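Local coordinates for protein amino Transferase (Eubacterium rectale, PDB 3ELE) that probably transfers amino groups between substrates as a pyridoxal-5'-phosphate-dependent aminotransferase of the class I and II family, at residues S113-A118 against L241-Y246. Sequence-based numbering, arbitrary orientation.
Sequences SICFRA and LVCYSY. With PLP (pyridoxal-5'-phosphate), chain E.
Ser245 OG has two hydrogen-bond partners: it donates to PLP O1P at 2.6 Å and is also bonded to Ser247 OG. Its chi1 of 80°, between the backbone N and the carbonyl carbon, aims the hydroxyl at the phosphate. The setting is the large domain of a fold-type I PLP enzyme: strand 240-245 belongs to the mixed seven-stranded sheet, and helix 108-119 packs against it. Helix and strand both reach the cofactor: Ala108 N, at the start of the helix, is hydrogen-bonded to PLP as well.

Away from the cofactor, later in the helix and earlier in the strand, the contact is apolar and small, burying 126 Å². On the 113-118 side Cys115 alone makes it, through SG. This atom lies 3.6 Å from Cys243 SG, far too long for a disulfide, so the two sulfurs meet in van der Waals contact. Leu241, two residues earlier on the same side of the strand, brings CD1 to 3.9 Å from Cys115 SG, while its CB lies 4.0 Å from that sulfur. Leu272 of helix 269-282 also touches Leu241, and Ser111 and Leu112 extend the helix contact with Cys243. Both cysteine sulfurs stand anti to their carbonyl carbons, yet they approach differently: the CB-SG bond of Cys243 points almost straight at Cys115 SG, whereas that of Cys115 presents its sulfur broadside, with CB-SG-SG near 113°.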
ATOM      1  N   SER A 113      -0.159  -5.780   8.292  1.00 34.12           N
ATOM      2  CA  SER A 113      -1.257  -4.820   8.498  1.00 33.81           C
ATOM      3  C   SER A 113      -2.611  -5.464   8.185  1.00 33.48           C
ATOM      4  O   SER A 113      -3.538  -5.399   9.018  1.00 33.58           O
ATOM      5  CB  SER A 113      -1.040  -3.547   7.667  1.00 33.75           C
ATOM      6  OG  SER A 113       0.127  -2.853   8.095  1.00 33.72           O
ATOM      7  N   ILE A 114      -2.694  -6.125   7.024  1.00 33.79           N
ATOM      8  CA  ILE A 114      -3.898  -6.875   6.592  1.00 33.96           C
ATOM      9  C   ILE A 114      -4.316  -7.920   7.622  1.00 32.29           C
ATOM     10  O   ILE A 114      -5.497  -8.024   7.928  1.00 33.60           O
ATOM     11  CB  ILE A 114      -3.674  -7.585   5.208  1.00 34.51           C
ATOM     12  CG1 ILE A 114      -3.673  -6.559   4.084  1.00 36.93           C
ATOM     13  CG2 ILE A 114      -4.756  -8.606   4.916  1.00 35.72           C
ATOM     14  CD1 ILE A 114      -3.152  -7.095   2.792  1.00 34.98           C
ATOM     15  N   CYS A 115      -3.351  -8.688   8.149  1.00 31.95           N
ATOM     16  CA  CYS A 115      -3.643  -9.728   9.167  1.00 31.45           C
ATOM     17  C   CYS A 115      -4.220  -9.167  10.473  1.00 31.98           C
ATOM     18  O   CYS A 115      -5.219  -9.679  10.967  1.00 32.64           O
ATOM     19  CB  CYS A 115      -2.423 -10.608   9.460  1.00 30.77           C
ATOM     20  SG  CYS A 115      -1.968 -11.696   8.081  1.00 33.48           S
ATOM     21  N   PHE A 116      -3.607  -8.118  11.014  1.00 32.01           N
ATOM     22  CA  PHE A 116      -4.103  -7.520  12.262  1.00 32.58           C
ATOM     23  C   PHE A 116      -5.442  -6.818  12.033  1.00 32.38           C
ATOM     24  O   PHE A 116      -6.366  -6.941  12.863  1.00 30.01           O
ATOM     25  CB  PHE A 116      -3.098  -6.568  12.893  1.00 33.15           C
ATOM     26  CG  PHE A 116      -1.746  -7.183  13.163  1.00 31.86           C
ATOM     27  CD1 PHE A 116      -1.627  -8.352  13.917  1.00 34.45           C
ATOM     28  CD2 PHE A 116      -0.578  -6.554  12.710  1.00 30.64           C
ATOM     29  CE1 PHE A 116      -0.352  -8.915  14.184  1.00 30.61           C
ATOM     30  CE2 PHE A 116       0.684  -7.093  12.975  1.00 33.58           C
ATOM     31  CZ  PHE A 116       0.802  -8.276  13.710  1.00 31.84           C
ATOM     32  N   ARG A 117      -5.561  -6.130  10.892  1.00 32.99           N
ATOM     33  CA  ARG A 117      -6.811  -5.463  10.505  1.00 34.69           C
ATOM     34  C   ARG A 117      -7.965  -6.467  10.319  1.00 34.89           C
ATOM     35  O   ARG A 117      -9.071  -6.240  10.799  1.00 36.52           O
ATOM     36  CB  ARG A 117      -6.594  -4.630   9.239  1.00 34.83           C
ATOM     37  CG  ARG A 117      -7.741  -3.720   8.819  1.00 40.12           C
ATOM     38  CD  ARG A 117      -8.218  -2.804   9.942  1.00 43.68           C
ATOM     39  NE  ARG A 117      -9.167  -1.790   9.472  1.00 47.82           N
ATOM     40  CZ  ARG A 117      -8.868  -0.566   9.026  1.00 46.44           C
ATOM     41  NH1 ARG A 117      -7.625  -0.118   8.998  1.00 45.60           N
ATOM     42  NH2 ARG A 117      -9.847   0.244   8.636  1.00 46.28           N
ATOM     43  N   ALA A 118      -7.687  -7.584   9.643  1.00 35.05           N
ATOM     44  CA  ALA A 118      -8.685  -8.650   9.435  1.00 35.20           C
ATOM     45  C   ALA A 118      -9.076  -9.359  10.730  1.00 34.40           C
ATOM     46  O   ALA A 118     -10.219  -9.713  10.921  1.00 32.83           O
ATOM     47  CB  ALA A 118      -8.173  -9.692   8.405  1.00 34.03           C
ATOM     48  N   LEU A 241      -1.448 -17.914   9.454  1.00 32.33           N
ATOM     49  CA  LEU A 241      -1.399 -16.952   8.360  1.00 32.33           C
ATOM     50  C   LEU A 241       0.078 -16.708   8.131  1.00 32.78           C
ATOM     51  O   LEU A 241       0.798 -16.477   9.101  1.00 35.78           O
ATOM     52  CB  LEU A 241      -2.098 -15.645   8.739  1.00 31.91           C
ATOM     53  CG  LEU A 241      -3.622 -15.727   8.849  1.00 31.51           C
ATOM     54  CD1 LEU A 241      -4.202 -14.536   9.621  1.00 29.56           C
ATOM     55  CD2 LEU A 241      -4.228 -15.850   7.439  1.00 29.66           C
ATOM     56  N   VAL A 242       0.538 -16.807   6.878  1.00 32.37           N
ATOM     57  CA  VAL A 242       1.949 -16.579   6.533  1.00 31.35           C
ATOM     58  C   VAL A 242       2.057 -15.262   5.780  1.00 31.96           C
ATOM     59  O   VAL A 242       1.294 -15.027   4.854  1.00 30.50           O
ATOM     60  CB  VAL A 242       2.569 -17.738   5.720  1.00 32.16           C
ATOM     61  CG1 VAL A 242       4.038 -17.423   5.358  1.00 30.84           C
ATOM     62  CG2 VAL A 242       2.461 -19.068   6.515  1.00 26.22           C
ATOM     63  N   CYS A 243       2.981 -14.408   6.237  1.00 32.17           N
ATOM     64  CA  CYS A 243       3.288 -13.106   5.652  1.00 32.42           C
ATOM     65  C   CYS A 243       4.690 -13.239   5.096  1.00 32.89           C
ATOM     66  O   CYS A 243       5.630 -13.581   5.835  1.00 32.83           O
ATOM     67  CB  CYS A 243       3.248 -11.997   6.709  1.00 31.70           C
ATOM     68  SG  CYS A 243       1.605 -11.776   7.410  1.00 33.75           S
ATOM     69  N   TYR A 244       4.815 -12.989   3.801  1.00 32.46           N
ATOM     70  CA  TYR A 244       6.066 -13.096   3.115  1.00 33.56           C
ATOM     71  C   TYR A 244       6.264 -11.886   2.197  1.00 33.90           C
ATOM     72  O   TYR A 244       5.316 -11.173   1.879  1.00 34.43           O
ATOM     73  CB  TYR A 244       6.064 -14.415   2.328  1.00 33.57           C
ATOM     74  CG  TYR A 244       7.375 -14.683   1.634  1.00 32.15           C
ATOM     75  CD1 TYR A 244       8.485 -15.170   2.349  1.00 33.10           C
ATOM     76  CD2 TYR A 244       7.546 -14.366   0.277  1.00 35.25           C
ATOM     77  CE1 TYR A 244       9.707 -15.378   1.722  1.00 30.71           C
ATOM     78  CE2 TYR A 244       8.770 -14.572  -0.362  1.00 29.45           C
ATOM     79  CZ  TYR A 244       9.843 -15.083   0.356  1.00 31.94           C
ATOM     80  OH  TYR A 244      11.041 -15.277  -0.298  1.00 28.30           O
ATOM     81  N   SER A 245       7.516 -11.618   1.859  1.00 34.00           N
ATOM     82  CA  SER A 245       7.859 -10.630   0.856  1.00 33.84           C
ATOM     83  C   SER A 245       9.183 -11.010   0.207  1.00 33.69           C
ATOM     84  O   SER A 245       9.947 -11.801   0.759  1.00 32.71           O
ATOM     85  CB  SER A 245       7.917  -9.222   1.435  1.00 34.79           C
ATOM     86  OG  SER A 245       9.129  -8.971   2.120  1.00 38.16           O
ATOM     87  N   TYR A 246       9.434 -10.421  -0.960  1.00 34.63           N
ATOM     88  CA  TYR A 246      10.667 -10.634  -1.729  1.00 34.35           C
ATOM     89  C   TYR A 246      11.736  -9.566  -1.441  1.00 35.04           C
ATOM     90  O   TYR A 246      12.706  -9.449  -2.187  1.00 35.22           O
ATOM     91  CB  TYR A 246      10.330 -10.745  -3.228  1.00 34.85           C
ATOM     92  CG  TYR A 246       9.440 -11.935  -3.509  1.00 34.49           C
ATOM     93  CD1 TYR A 246       8.048 -11.824  -3.412  1.00 35.51           C
ATOM     94  CD2 TYR A 246       9.980 -13.188  -3.822  1.00 37.20           C
ATOM     95  CE1 TYR A 246       7.214 -12.917  -3.638  1.00 38.26           C
ATOM     96  CE2 TYR A 246       9.131 -14.311  -4.064  1.00 35.28           C
ATOM     97  CZ  TYR A 246       7.756 -14.156  -3.960  1.00 35.73           C
ATOM     98  OH  TYR A 246       6.888 -15.207  -4.180  1.00 33.75           O
TER
HETATM   99  N1  PLP E 500       9.415  -8.190   9.255  1.00 37.68           N
HETATM  100  C2  PLP E 500      10.716  -8.123   9.759  1.00 36.80           C
HETATM  101  C2A PLP E 500      11.086  -8.967  10.936  1.00 37.04           C
HETATM  102  C3  PLP E 500      11.675  -7.291   9.146  1.00 38.88           C
HETATM  103  O3  PLP E 500      12.962  -7.233   9.625  1.00 31.83           O
HETATM  104  C4  PLP E 500      11.317  -6.486   8.039  1.00 45.59           C
HETATM  105  C4A PLP E 500      12.242  -5.322   7.736  1.00 49.92           C
HETATM  106  O4A PLP E 500      12.095  -4.248   8.322  1.00 55.32           O
HETATM  107  C5  PLP E 500       9.981  -6.574   7.542  1.00 44.80           C
HETATM  108  C6  PLP E 500       9.036  -7.428   8.162  1.00 35.02           C
HETATM  109  C5A PLP E 500       9.479  -5.736   6.385  1.00 40.76           C
HETATM  110  O4P PLP E 500       9.618  -6.353   5.144  1.00 41.95           O
HETATM  111  P   PLP E 500       8.983  -5.601   3.867  1.00 42.04           P
HETATM  112  O1P PLP E 500       8.474  -6.615   2.883  1.00 36.27           O
HETATM  113  O2P PLP E 500      10.065  -4.833   3.164  1.00 39.54           O
HETATM  114  O3P PLP E 500       7.877  -4.674   4.252  1.00 30.73           O